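Local coordinates for protein multicopper oxidase (Aquifex aeolicus, PDB 6TTD) that probably oxidises metal ions and, as a laccase-type variant, organic substrates, passing the electrons through bound copper ions to reduce dioxygen to water, at residues F107-G112 / V136-T141; I116-G121 / H159-G164; V170-A175 / L216-M221; P452-G457 / H508-E513. All coordinates share one frame; numbering follows the deposited sequence.

Contact 1 of 4, residues F107-G112 / V136-T141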
loop_
_atom_site.group_PDB
_atom_site.type_symbol
_atom_site.label_atom_id
_atom_site.label_comp_id
_atom_site.label_asym_id
_atom_site.label_seq_id
_atom_site.Cartn_x
_atom_site.Cartn_y
_atom_site.Cartn_z
ATOM N N PHE A 107 7.688 -17.465 -7.340
ATOM C CA PHE A 107 6.241 -17.400 -7.282
ATOM C C PHE A 107 5.658 -18.645 -7.959
ATOM O O PHE A 107 5.920 -18.878 -9.148
ATOM C CB PHE A 107 5.757 -16.136 -7.980
ATOM C CG PHE A 107 4.324 -16.174 -8.278
ATOM C CD1 PHE A 107 3.402 -16.536 -7.284
ATOM C CD2 PHE A 107 3.867 -15.962 -9.573
ATOM C CE1 PHE A 107 2.014 -16.589 -7.587
ATOM C CE2 PHE A 107 2.505 -16.015 -9.872
ATOM C CZ PHE A 107 1.573 -16.333 -8.878
ATOM N N VAL A 108 4.877 -19.445 -7.225
ATOM C CA VAL A 108 4.208 -20.614 -7.810
ATOM C C VAL A 108 2.750 -20.252 -8.055
ATOM O O VAL A 108 2.002 -19.992 -7.110
ATOM C CB VAL A 108 4.362 -21.860 -6.930
ATOM C CG1 VAL A 108 3.593 -23.135 -7.547
ATOM C CG2 VAL A 108 5.846 -22.131 -6.741
ATOM N N ASN A 109 2.340 -20.224 -9.325
ATOM C CA ASN A 109 1.029 -19.696 -9.703
ATOM C C ASN A 109 0.017 -20.825 -9.777
ATOM O O ASN A 109 -0.028 -21.526 -10.785
ATOM C CB ASN A 109 1.122 -19.021 -11.064
ATOM C CG ASN A 109 -0.175 -18.325 -11.429
ATOM O OD1 ASN A 109 -1.059 -18.231 -10.588
ATOM N ND2 ASN A 109 -0.282 -17.793 -12.644
ATOM N N ASN A 110 -0.848 -20.984 -8.758
ATOM C CA ASN A 110 -2.031 -21.863 -8.892
ATOM C C ASN A 110 -3.327 -21.061 -8.780
ATOM O O ASN A 110 -4.356 -21.549 -8.262
ATOM C CB ASN A 110 -2.019 -23.009 -7.870
ATOM C CG ASN A 110 -0.967 -24.097 -8.198
ATOM O OD1 ASN A 110 -0.837 -24.548 -9.352
ATOM N ND2 ASN A 110 -0.155 -24.429 -7.226
ATOM N N SER A 111 -3.289 -19.811 -9.271
ATOM C CA SER A 111 -4.414 -18.901 -9.046
ATOM C C SER A 111 -5.536 -19.075 -10.055
ATOM O O SER A 111 -6.588 -18.440 -9.885
ATOM C CB SER A 111 -3.965 -17.452 -9.113
ATOM O OG SER A 111 -3.550 -17.154 -10.446
ATOM N N GLY A 112 -5.325 -19.871 -11.109
ATOM C CA GLY A 112 -6.334 -20.062 -12.127
ATOM C C GLY A 112 -6.162 -19.207 -13.376
ATOM O O GLY A 112 -6.965 -19.355 -14.302
ATOM N N VAL A 136 3.298 -15.178 -15.357
ATOM C CA VAL A 136 3.412 -16.555 -15.808
ATOM C C VAL A 136 2.026 -17.161 -15.884
ATOM O O VAL A 136 1.116 -16.788 -15.129
ATOM C CB VAL A 136 4.347 -17.421 -14.924
ATOM C CG1 VAL A 136 5.747 -16.880 -15.031
ATOM C CG2 VAL A 136 3.857 -17.525 -13.488
ATOM N N LYS A 137 1.872 -18.127 -16.788
ATOM C CA LYS A 137 0.579 -18.788 -16.939
ATOM C C LYS A 137 0.210 -19.616 -15.701
ATOM O O LYS A 137 1.037 -19.960 -14.862
ATOM C CB LYS A 137 0.559 -19.662 -18.191
ATOM C CG LYS A 137 0.946 -18.855 -19.406
ATOM C CD LYS A 137 0.437 -19.450 -20.704
ATOM C CE LYS A 137 -1.021 -19.050 -20.952
ATOM N NZ LYS A 137 -1.247 -17.549 -20.882
ATOM N N ASP A 138 -1.068 -19.929 -15.600
ATOM C CA ASP A 138 -1.532 -20.714 -14.471
ATOM C C ASP A 138 -0.791 -22.042 -14.457
ATOM O O ASP A 138 -0.630 -22.695 -15.495
ATOM C CB ASP A 138 -3.041 -20.922 -14.593
ATOM C CG ASP A 138 -3.654 -21.536 -13.349
ATOM O OD1 ASP A 138 -3.217 -21.131 -12.271
ATOM O OD2 ASP A 138 -4.592 -22.355 -13.441
ATOM N N GLY A 139 -0.346 -22.453 -13.271
ATOM C CA GLY A 139 0.364 -23.696 -13.087
ATOM C C GLY A 139 1.862 -23.561 -13.158
ATOM O O GLY A 139 2.567 -24.454 -12.679
ATOM N N GLU A 140 2.373 -22.430 -13.656
ATOM C CA GLU A 140 3.806 -22.214 -13.783
ATOM C C GLU A 140 4.389 -21.427 -12.615
ATOM O O GLU A 140 3.680 -20.855 -11.775
ATOM C CB GLU A 140 4.122 -21.469 -15.067
ATOM C CG GLU A 140 3.812 -22.257 -16.309
ATOM C CD GLU A 140 4.180 -21.455 -17.550
ATOM O OE1 GLU A 140 4.457 -20.222 -17.436
ATOM O OE2 GLU A 140 4.170 -22.049 -18.641
ATOM N N THR A 141 5.720 -21.303 -12.655
ATOM C CA THR A 141 6.523 -20.649 -11.634
ATOM C C THR A 141 7.339 -19.516 -12.230
ATOM O O THR A 141 7.820 -19.617 -13.370
ATOM C CB THR A 141 7.473 -21.664 -11.007
ATOM O OG1 THR A 141 6.695 -22.584 -10.224
ATOM C CG2 THR A 141 8.467 -20.968 -10.078
HETATM O O HOH W 1 1.406 -26.225 -10.898
#

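Contact 2 of 4, residues I116-G121 / H159-G164. With CU (copper (II) ion), chain E; CU (copper (II) ion), chain F; CU (copper (II) ion), chain D.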
loop_
_atom_site.group_PDB
_atom_site.type_symbol
_atom_site.label_atom_id
_atom_site.label_comp_id
_atom_site.label_asym_id
_atom_site.label_seq_id
_atom_site.Cartn_x
_atom_site.Cartn_y
_atom_site.Cartn_z
ATOM N N ILE A 116 1.562 -12.676 -11.307
ATOM C CA ILE A 116 2.942 -12.382 -10.911
ATOM C C ILE A 116 2.811 -11.561 -9.632
ATOM O O ILE A 116 1.826 -10.813 -9.489
ATOM C CB ILE A 116 3.695 -11.585 -12.013
ATOM C CG1 ILE A 116 5.187 -11.455 -11.710
ATOM C CG2 ILE A 116 3.072 -10.170 -12.229
ATOM C CD1 ILE A 116 5.896 -12.724 -11.933
ATOM N N ILE A 117 3.767 -11.704 -8.679
ATOM C CA ILE A 117 3.740 -10.869 -7.473
ATOM C C ILE A 117 4.553 -9.606 -7.708
ATOM O O ILE A 117 5.690 -9.684 -8.189
ATOM C CB ILE A 117 4.316 -11.595 -6.240
ATOM C CG1 ILE A 117 3.843 -13.063 -6.157
ATOM C CG2 ILE A 117 3.927 -10.757 -5.017
ATOM C CD1 ILE A 117 4.378 -13.814 -4.986
ATOM N N HIS A 118 4.049 -8.464 -7.238
ATOM C CA HIS A 118 4.801 -7.215 -7.197
ATOM C C HIS A 118 5.090 -6.835 -5.741
ATOM O O HIS A 118 4.222 -6.991 -4.863
ATOM C CB HIS A 118 3.987 -6.113 -7.914
ATOM C CG HIS A 118 4.437 -4.705 -7.629
ATOM N ND1 HIS A 118 5.675 -4.226 -7.982
ATOM C CD2 HIS A 118 3.780 -3.662 -7.062
ATOM C CE1 HIS A 118 5.772 -2.956 -7.624
ATOM N NE2 HIS A 118 4.635 -2.596 -7.057
ATOM N N TRP A 119 6.318 -6.376 -5.465
ATOM C CA TRP A 119 6.720 -5.967 -4.125
ATOM C C TRP A 119 6.526 -4.457 -4.110
ATOM O O TRP A 119 7.397 -3.681 -4.499
ATOM C CB TRP A 119 8.156 -6.374 -3.807
ATOM C CG TRP A 119 8.503 -7.669 -4.487
ATOM C CD1 TRP A 119 9.267 -7.830 -5.623
ATOM C CD2 TRP A 119 8.053 -9.004 -4.116
ATOM N NE1 TRP A 119 9.325 -9.195 -5.969
ATOM C CE2 TRP A 119 8.588 -9.914 -5.062
ATOM C CE3 TRP A 119 7.266 -9.513 -3.068
ATOM C CZ2 TRP A 119 8.361 -11.277 -4.986
ATOM C CZ3 TRP A 119 7.057 -10.909 -2.998
ATOM C CH2 TRP A 119 7.597 -11.754 -3.939
ATOM N N HIS A 120 5.352 -4.027 -3.702
ATOM C CA HIS A 120 5.010 -2.611 -3.849
ATOM C C HIS A 120 5.849 -1.771 -2.863
ATOM O O HIS A 120 5.790 -1.973 -1.649
ATOM C CB HIS A 120 3.491 -2.427 -3.677
ATOM C CG HIS A 120 3.030 -0.997 -3.661
ATOM N ND1 HIS A 120 1.786 -0.625 -4.142
ATOM C CD2 HIS A 120 3.606 0.143 -3.187
ATOM C CE1 HIS A 120 1.613 0.681 -3.969
ATOM N NE2 HIS A 120 2.700 1.172 -3.406
ATOM N N GLY A 121 6.659 -0.840 -3.400
ATOM C CA GLY A 121 7.557 0.002 -2.621
ATOM C C GLY A 121 9.022 -0.366 -2.771
ATOM O O GLY A 121 9.870 0.455 -2.455
ATOM N N HIS A 159 1.493 -7.932 -3.635
ATOM C CA HIS A 159 0.196 -8.230 -4.215
ATOM C C HIS A 159 0.389 -8.549 -5.699
ATOM O O HIS A 159 1.437 -8.229 -6.261
ATOM C CB HIS A 159 -0.776 -7.059 -4.004
ATOM C CG HIS A 159 -0.434 -5.819 -4.770
ATOM N ND1 HIS A 159 -0.575 -5.733 -6.142
ATOM C CD2 HIS A 159 -0.018 -4.590 -4.358
ATOM C CE1 HIS A 159 -0.229 -4.513 -6.551
ATOM N NE2 HIS A 159 0.092 -3.796 -5.488
ATOM N N PRO A 160 -0.609 -9.166 -6.356
ATOM C CA PRO A 160 -0.445 -9.544 -7.773
ATOM C C PRO A 160 -0.506 -8.332 -8.708
ATOM O O PRO A 160 -1.014 -7.259 -8.359
ATOM C CB PRO A 160 -1.636 -10.477 -8.047
ATOM C CG PRO A 160 -2.688 -10.004 -7.046
ATOM C CD PRO A 160 -1.905 -9.600 -5.804
ATOM N N HIS A 161 -0.024 -8.534 -9.939
ATOM C CA HIS A 161 0.008 -7.421 -10.889
ATOM C C HIS A 161 -0.290 -7.863 -12.326
ATOM O O HIS A 161 0.314 -7.305 -13.258
ATOM C CB HIS A 161 1.411 -6.761 -10.797
ATOM C CG HIS A 161 1.387 -5.263 -10.893
ATOM N ND1 HIS A 161 1.013 -4.595 -12.039
ATOM C CD2 HIS A 161 1.700 -4.303 -9.981
ATOM C CE1 HIS A 161 1.065 -3.287 -11.815
ATOM N NE2 HIS A 161 1.512 -3.081 -10.586
ATOM N N PRO A 162 -1.153 -8.866 -12.588
ATOM C CA PRO A 162 -1.417 -9.236 -13.998
ATOM C C PRO A 162 -2.142 -8.113 -14.724
ATOM O O PRO A 162 -2.981 -7.417 -14.148
ATOM C CB PRO A 162 -2.326 -10.467 -13.896
ATOM C CG PRO A 162 -3.125 -10.207 -12.640
ATOM C CD PRO A 162 -2.011 -9.659 -11.674
ATOM N N HIS A 163 -1.812 -7.936 -15.997
ATOM C CA HIS A 163 -2.600 -7.104 -16.927
ATOM C C HIS A 163 -4.086 -7.349 -16.770
ATOM O O HIS A 163 -4.529 -8.494 -16.851
ATOM C CB HIS A 163 -2.167 -7.475 -18.345
ATOM C CG HIS A 163 -2.847 -6.708 -19.420
ATOM N ND1 HIS A 163 -2.810 -7.108 -20.736
ATOM C CD2 HIS A 163 -3.555 -5.554 -19.392
ATOM C CE1 HIS A 163 -3.466 -6.228 -21.479
ATOM N NE2 HIS A 163 -3.933 -5.279 -20.685
ATOM N N GLY A 164 -4.845 -6.294 -16.501
ATOM C CA GLY A 164 -6.298 -6.325 -16.526
ATOM C C GLY A 164 -6.981 -7.108 -15.423
ATOM O O GLY A 164 -8.220 -7.090 -15.342
HETATM CU CU CU E . 4.027 -0.706 -7.000
HETATM CU CU CU F . 0.428 -1.807 -5.119
HETATM CU CU CU D . 1.988 -1.314 -9.792
#

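Contact 3 of 4, residues V170-A175 / L216-M221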
loop_
_atom_site.group_PDB
_atom_site.type_symbol
_atom_site.label_atom_id
_atom_site.label_comp_id
_atom_site.label_asym_id
_atom_site.label_seq_id
_atom_site.Cartn_x
_atom_site.Cartn_y
_atom_site.Cartn_z
ATOM N N VAL A 170 -6.388 -9.144 -6.170
ATOM C CA VAL A 170 -6.296 -8.560 -4.824
ATOM C C VAL A 170 -7.604 -8.788 -4.074
ATOM O O VAL A 170 -7.634 -9.260 -2.928
ATOM C CB VAL A 170 -5.972 -7.053 -4.886
ATOM C CG1 VAL A 170 -6.137 -6.401 -3.492
ATOM C CG2 VAL A 170 -4.598 -6.823 -5.434
ATOM N N TYR A 171 -8.711 -8.466 -4.726
ATOM C CA TYR A 171 -10.000 -8.515 -4.066
ATOM C C TYR A 171 -10.287 -9.897 -3.534
ATOM O O TYR A 171 -10.768 -10.051 -2.411
ATOM C CB TYR A 171 -11.096 -8.087 -5.039
ATOM C CG TYR A 171 -12.440 -8.112 -4.376
ATOM C CD1 TYR A 171 -12.793 -7.097 -3.478
ATOM C CD2 TYR A 171 -13.344 -9.135 -4.632
ATOM C CE1 TYR A 171 -14.036 -7.112 -2.852
ATOM C CE2 TYR A 171 -14.583 -9.161 -4.017
ATOM C CZ TYR A 171 -14.925 -8.152 -3.144
ATOM O OH TYR A 171 -16.153 -8.183 -2.572
ATOM N N TYR A 172 -9.997 -10.917 -4.318
ATOM C CA TYR A 172 -10.285 -12.263 -3.864
ATOM C C TYR A 172 -9.243 -12.809 -2.909
ATOM O O TYR A 172 -9.430 -13.936 -2.448
ATOM C CB TYR A 172 -10.467 -13.229 -5.052
ATOM C CG TYR A 172 -11.892 -13.172 -5.529
ATOM C CD1 TYR A 172 -12.261 -12.308 -6.554
ATOM C CD2 TYR A 172 -12.896 -13.921 -4.911
ATOM C CE1 TYR A 172 -13.600 -12.198 -7.006
ATOM C CE2 TYR A 172 -14.275 -13.831 -5.360
ATOM C CZ TYR A 172 -14.586 -12.961 -6.423
ATOM O OH TYR A 172 -15.866 -12.825 -6.961
ATOM N N GLY A 173 -8.174 -12.062 -2.578
ATOM C CA GLY A 173 -7.418 -12.466 -1.406
ATOM C C GLY A 173 -5.930 -12.344 -1.485
ATOM O O GLY A 173 -5.254 -12.540 -0.466
ATOM N N LEU A 174 -5.384 -12.059 -2.670
ATOM C CA LEU A 174 -3.922 -12.004 -2.797
ATOM C C LEU A 174 -3.401 -10.624 -2.379
ATOM O O LEU A 174 -3.383 -9.690 -3.182
ATOM C CB LEU A 174 -3.492 -12.363 -4.212
ATOM C CG LEU A 174 -3.735 -13.809 -4.693
ATOM C CD1 LEU A 174 -3.106 -13.960 -6.103
ATOM C CD2 LEU A 174 -3.071 -14.797 -3.700
ATOM N N ALA A 175 -2.889 -10.517 -1.144
ATOM C CA ALA A 175 -2.429 -9.251 -0.599
ATOM C C ALA A 175 -1.775 -9.517 0.744
ATOM O O ALA A 175 -2.303 -10.289 1.541
ATOM C CB ALA A 175 -3.608 -8.307 -0.386
ATOM N N LEU A 216 -17.779 -14.144 -1.872
ATOM C CA LEU A 216 -17.543 -12.737 -2.192
ATOM C C LEU A 216 -18.261 -12.351 -3.477
ATOM O O LEU A 216 -18.367 -13.142 -4.422
ATOM C CB LEU A 216 -16.048 -12.430 -2.363
ATOM C CG LEU A 216 -15.248 -12.587 -1.075
ATOM C CD1 LEU A 216 -13.717 -12.659 -1.344
ATOM C CD2 LEU A 216 -15.580 -11.386 -0.221
ATOM N N VAL A 217 -18.699 -11.097 -3.525
ATOM C CA VAL A 217 -19.308 -10.492 -4.709
ATOM C C VAL A 217 -18.315 -9.481 -5.261
ATOM O O VAL A 217 -17.923 -8.551 -4.554
ATOM C CB VAL A 217 -20.624 -9.774 -4.389
ATOM C CG1 VAL A 217 -21.224 -9.265 -5.719
ATOM C CG2 VAL A 217 -21.554 -10.631 -3.577
ATOM N N TYR A 218 -17.915 -9.636 -6.514
ATOM C CA TYR A 218 -17.004 -8.669 -7.149
ATOM C C TYR A 218 -17.711 -8.120 -8.396
ATOM O O TYR A 218 -17.722 -8.746 -9.475
ATOM C CB TYR A 218 -15.669 -9.285 -7.498
ATOM C CG TYR A 218 -14.723 -8.272 -8.098
ATOM C CD1 TYR A 218 -14.327 -7.136 -7.377
ATOM C CD2 TYR A 218 -14.224 -8.440 -9.404
ATOM C CE1 TYR A 218 -13.440 -6.193 -7.938
ATOM C CE2 TYR A 218 -13.327 -7.519 -9.971
ATOM C CZ TYR A 218 -12.964 -6.400 -9.239
ATOM O OH TYR A 218 -12.115 -5.508 -9.796
ATOM N N ASN A 219 -18.342 -6.967 -8.262
ATOM C CA ASN A 219 -19.241 -6.478 -9.320
ATOM C C ASN A 219 -18.966 -5.012 -9.638
ATOM O O ASN A 219 -19.858 -4.166 -9.553
ATOM C CB ASN A 219 -20.711 -6.711 -8.937
ATOM C CG ASN A 219 -21.137 -5.982 -7.636
ATOM O OD1 ASN A 219 -20.340 -5.743 -6.724
ATOM N ND2 ASN A 219 -22.416 -5.637 -7.559
ATOM N N PRO A 220 -17.728 -4.670 -9.996
ATOM C CA PRO A 220 -17.421 -3.250 -10.227
ATOM C C PRO A 220 -18.361 -2.703 -11.291
ATOM O O PRO A 220 -18.542 -3.310 -12.344
ATOM C CB PRO A 220 -15.964 -3.271 -10.706
ATOM C CG PRO A 220 -15.760 -4.648 -11.250
ATOM C CD PRO A 220 -16.599 -5.548 -10.365
ATOM N N MET A 221 -18.953 -1.563 -11.030
ATOM C CA MET A 221 -19.692 -0.878 -12.075
ATOM C C MET A 221 -19.256 0.570 -12.096
ATOM O O MET A 221 -18.896 1.145 -11.062
ATOM C CB MET A 221 -21.189 -0.928 -11.859
ATOM C CG MET A 221 -21.767 -2.310 -12.067
ATOM S SD MET A 221 -23.501 -2.303 -11.646
ATOM C CE MET A 221 -24.083 -1.308 -13.036
HETATM O O HOH W 2 -18.965 -11.869 -8.139
HETATM O O HOH W 3 -17.355 -14.916 -5.706
#

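Contact 4 of 4, residues P452-G457 / H508-E513. With CU (copper (II) ion), chain E; CU (copper (II) ion), chain D; CU (copper (II) ion), chain C; CU (copper (II) ion), chain F.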
loop_
_atom_site.group_PDB
_atom_site.type_symbol
_atom_site.label_atom_id
_atom_site.label_comp_id
_atom_site.label_asym_id
_atom_site.label_seq_id
_atom_site.Cartn_x
_atom_site.Cartn_y
_atom_site.Cartn_z
ATOM N N PRO A 452 -5.043 7.852 -6.924
ATOM C CA PRO A 452 -3.810 7.707 -6.137
ATOM C C PRO A 452 -2.698 7.213 -7.036
ATOM O O PRO A 452 -2.716 6.033 -7.423
ATOM C CB PRO A 452 -4.206 6.704 -5.044
ATOM C CG PRO A 452 -5.324 5.820 -5.677
ATOM C CD PRO A 452 -5.972 6.694 -6.788
ATOM N N MET A 453 -1.817 8.142 -7.485
ATOM C CA MET A 453 -0.825 7.849 -8.528
ATOM C C MET A 453 0.455 7.295 -7.900
ATOM O O MET A 453 1.057 7.922 -7.014
ATOM C CB MET A 453 -0.486 9.078 -9.388
ATOM C CG MET A 453 -1.696 9.585 -10.137
ATOM S SD MET A 453 -2.490 8.351 -11.220
ATOM C CE MET A 453 -1.218 8.123 -12.472
ATOM N N HIS A 454 0.887 6.136 -8.414
ATOM C CA HIS A 454 1.979 5.337 -7.872
ATOM C C HIS A 454 3.019 5.159 -8.976
ATOM O O HIS A 454 2.651 5.002 -10.153
ATOM C CB HIS A 454 1.380 4.001 -7.399
ATOM C CG HIS A 454 2.399 2.964 -7.071
ATOM N ND1 HIS A 454 3.404 3.189 -6.147
ATOM C CD2 HIS A 454 2.569 1.688 -7.535
ATOM C CE1 HIS A 454 4.140 2.089 -6.052
ATOM N NE2 HIS A 454 3.664 1.178 -6.898
ATOM N N ILE A 455 4.308 5.209 -8.624
ATOM C CA ILE A 455 5.369 4.791 -9.542
ATOM C C ILE A 455 6.100 3.615 -8.926
ATOM O O ILE A 455 6.303 3.564 -7.705
ATOM C CB ILE A 455 6.376 5.909 -9.904
ATOM C CG1 ILE A 455 7.115 6.425 -8.638
ATOM C CG2 ILE A 455 5.670 7.059 -10.635
ATOM C CD1 ILE A 455 8.238 7.508 -8.932
ATOM N N HIS A 456 6.455 2.648 -9.773
ATOM C CA HIS A 456 7.391 1.612 -9.375
ATOM C C HIS A 456 8.815 2.196 -9.388
ATOM O O HIS A 456 9.081 3.247 -10.016
ATOM C CB HIS A 456 7.315 0.419 -10.344
ATOM C CG HIS A 456 6.006 -0.317 -10.323
ATOM N ND1 HIS A 456 5.910 -1.679 -10.610
ATOM C CD2 HIS A 456 4.743 0.110 -10.067
ATOM C CE1 HIS A 456 4.632 -2.040 -10.539
ATOM N NE2 HIS A 456 3.907 -0.974 -10.216
ATOM N N GLY A 457 9.738 1.483 -8.733
ATOM C CA GLY A 457 11.160 1.707 -8.882
ATOM C C GLY A 457 11.791 2.641 -7.892
ATOM O O GLY A 457 12.929 2.404 -7.479
ATOM N N HIS A 508 1.277 4.394 -12.610
ATOM C CA HIS A 508 -0.133 4.088 -12.826
ATOM C C HIS A 508 -0.978 4.504 -11.629
ATOM O O HIS A 508 -0.478 4.834 -10.547
ATOM C CB HIS A 508 -0.349 2.586 -13.090
ATOM C CG HIS A 508 -0.037 1.693 -11.909
ATOM N ND1 HIS A 508 -0.957 1.405 -10.904
ATOM C CD2 HIS A 508 1.073 0.965 -11.619
ATOM C CE1 HIS A 508 -0.402 0.567 -10.039
ATOM N NE2 HIS A 508 0.819 0.268 -10.450
ATOM N N CYS A 509 -2.279 4.503 -11.860
ATOM C CA CYS A 509 -3.241 4.746 -10.795
ATOM C C CYS A 509 -3.390 3.493 -9.936
ATOM O O CYS A 509 -3.382 2.354 -10.446
ATOM C CB CYS A 509 -4.593 5.166 -11.389
ATOM S SG CYS A 509 -5.781 5.496 -10.143
ATOM N N HIS A 510 -3.518 3.695 -8.616
ATOM C CA HIS A 510 -3.686 2.547 -7.740
ATOM C C HIS A 510 -5.135 2.302 -7.342
ATOM O O HIS A 510 -5.395 1.499 -6.448
ATOM C CB HIS A 510 -2.808 2.691 -6.507
ATOM C CG HIS A 510 -2.350 1.372 -5.969
ATOM N ND1 HIS A 510 -3.195 0.526 -5.284
ATOM C CD2 HIS A 510 -1.140 0.750 -6.015
ATOM C CE1 HIS A 510 -2.513 -0.552 -4.908
ATOM N NE2 HIS A 510 -1.269 -0.436 -5.326
ATOM N N ILE A 511 -6.097 2.952 -7.996
ATOM C CA ILE A 511 -7.435 2.391 -7.999
ATOM C C ILE A 511 -7.370 1.180 -8.944
ATOM O O ILE A 511 -7.095 1.319 -10.152
ATOM C CB ILE A 511 -8.480 3.436 -8.411
ATOM C CG1 ILE A 511 -8.545 4.530 -7.290
ATOM C CG2 ILE A 511 -9.888 2.762 -8.616
ATOM C CD1 ILE A 511 -9.287 5.775 -7.702
ATOM N N LEU A 512 -7.527 -0.025 -8.379
ATOM C CA LEU A 512 -7.184 -1.231 -9.141
ATOM C C LEU A 512 -8.074 -1.434 -10.399
ATOM O O LEU A 512 -7.584 -1.930 -11.426
ATOM C CB LEU A 512 -7.242 -2.455 -8.229
ATOM C CG LEU A 512 -6.281 -2.428 -7.041
ATOM C CD1 LEU A 512 -6.320 -3.806 -6.290
ATOM C CD2 LEU A 512 -4.867 -2.048 -7.408
ATOM N N GLU A 513 -9.353 -1.028 -10.364
ATOM C CA GLU A 513 -10.157 -1.053 -11.600
ATOM C C GLU A 513 -9.637 -0.056 -12.649
ATOM O O GLU A 513 -9.703 -0.340 -13.860
ATOM C CB GLU A 513 -11.618 -0.754 -11.291
ATOM C CG GLU A 513 -12.390 -1.917 -10.551
ATOM C CD GLU A 513 -11.877 -2.174 -9.133
ATOM O OE1 GLU A 513 -11.529 -1.188 -8.416
ATOM O OE2 GLU A 513 -11.801 -3.362 -8.722
HETATM CU CU CU E . 4.027 -0.706 -7.000
HETATM CU CU CU D . 1.988 -1.314 -9.792
HETATM CU CU CU C . -7.525 6.352 -11.114
HETATM CU CU CU F . 0.428 -1.807 -5.119
#

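Contact 1 of 4, residues F107-G112 / V136-T141
Trans first torsions bring Asn-109 (chi1 -174°) and Asp-138 (chi1 -171°) together at about a right angle, with amide and carboxylate planes 67° apart. Asn-109 faces the turn. Its ND2 donates weakly to Val-136 O at 3.0 Å and, longer, to Lys-137 O; Glu-113 O takes a further bond from it. Its OD1 accepts in the carbonyl plane from Ser-111 OG at 2.7 Å, and from above that plane from Ser-111 N at 3.0 Å, an Asx turn. Both ends of the amide are thus held, which fixes its flip. Asp-138 OD1 reaches Gly-112 N in a weak bond of 2.7 Å. The Asn-109 backbone grips the type II turn 137-140 twice: Asn-109 N donates to Glu-140 O at 2.9 Å, and Gly-139 N to Asn-109 O at 2.7 Å. Val-136 CG2 lies 4.1 Å from Phe-107 CE2. Strand 102-110 runs between strand 63-72, its parallel partner, and antiparallel strand 141-143, while Phe-107 packs on Ala-67 and Tyr-85.

Contact 2 of 4, residues I116-G121 / H159-G164
His-118 meets both His-159 and His-161. Its CB lies 3.6 Å from His-161 CD2. Next, CG is touched by the same carbon, as the edge of His-161 points to the face of His-118 with planes at 87°. On one side of the ring ND1 is hydrogen-bonded to Asp-129 O. On the other, CD2 lies 4.0 Å from His-159 NE2, where the edge of His-118 turns to the face of His-159. At the tip NE2 binds the copper ion of chain E at 2.0 Å. His-120 ND1 and His-159 NE2 share the copper of chain F, and His-161 NE2 holds that of chain D. His-120 NE2 is hydrogen-bonded to Asp-479. His-159 ND1 donates to Pro-160 O at 2.7 Å, almost in its own ring plane, which fixes the turn of the ring. Backbone bonds between His-118 and His-159 tie the strands. Four histidines here thus bind three coppers, and His-454, His-456, His-508 and His-510 complete the sites around an oxygen molecule, consistent with the trinuclear centre where multicopper oxidases reduce dioxygen.

Contact 3 of 4, residues V170-A175 / L216-M221
Tyr-171 and Tyr-218 face each other with CA atoms 7.7 Å apart, where helix 166-171 ends in a Schellman motif at Gly-173 and loop 216-221 runs past. The two rings slide by in opposite directions. Tyr-218 CD1 lies over one face of the Tyr-171 ring, toward its rim, 3.5 Å from CD2 of that residue. The planes are 32° apart, so the pair is oblique rather than a true stack. Both side chains extend trans to the backbone N, which carries each ring across to the other segment. At the tip, Tyr-171 OH makes a weak 2.7 Å bond to Val-217 O; its stronger partner is Thr-209 N. Leu-216 CB touches both tyrosine rings, 3.9 Å from Tyr-171 CE2 and 3.8 Å from Tyr-172 CE2. Tyr-172 CE1 rests 3.6 Å from Tyr-218 CB. Tyr-218 N donates to a water at 3.0 Å. Phe-226 meets the rings of both Tyr-171 and Tyr-218, and Tyr-218 OH is probably hydrogen-bonded to Glu-513. The aromatic cluster is consistent with an interface between the first and second cupredoxin-like domains of a three-domain multicopper oxidase, joining the end of helix 166-171 to loop 216-221.

Contact 4 of 4, residues P452-G457 / H508-E513
His-454 and His-508 pair through both backbone bonds: His-454 N to His-508 O at 2.8 Å, His-508 N to His-454 O at 2.9 Å. His-510 N adds a third, to Pro-452 O at 2.7 Å. The imidazoles of His-454, His-456 and His-508 use both nitrogens. NE2 of His-454 goes to the copper ion of chain E, and its ND1 to Asp-479 O. NE2 of His-456 and of His-508 share the copper of chain D. His-508 ND1 donates to Cys-509 O at 2.6 Å, from well above the carbonyl plane. Asp-129 is the outside polar partner of His-456. His-510 NE2 binds the copper of chain F. Cys-509 SG binds the copper of chain C at 2.2 Å and also accepts from Ile-511 N at 3.3 Å. Met-453 SD lies 3.8 Å from Cys-509 CB, and Pro-452 CD is tight against Ile-511 CG1 at 3.4 Å. His-451 and His-514 complete the Cys-509 copper site. His-508 and His-510 flank Cys-509, so the chain itself joins the type 1 copper to two others, as in the family's His-Cys-His electron path.

Contacts 1, 2 and 3 come before contact 4 along the chain, and the segments of contacts 1 and 2 alternate. Contact 1 lies at the outer part of the first domain, its centre about 13 Å from that of contact 2, and Phe-107 packs on Ile-117 between them. Strand 154-160 of contact 2 leads into helix 166-171 of contact 3, the centres about 15 Å apart. Contacts 2 and 4 are closest, with centres about 11 Å apart: each is an antiparallel strand pair, and they share three copper ions. The trinuclear site thus forms between the first and last cupredoxin-like domains. Contact 3 meets contact 2 through Val-170 and Leu-174 on Pro-160. It meets contact 4, about 17 Å away between centres, through Val-170 on Leu-512 and, from the second domain's side, Pro-220 on Glu-513.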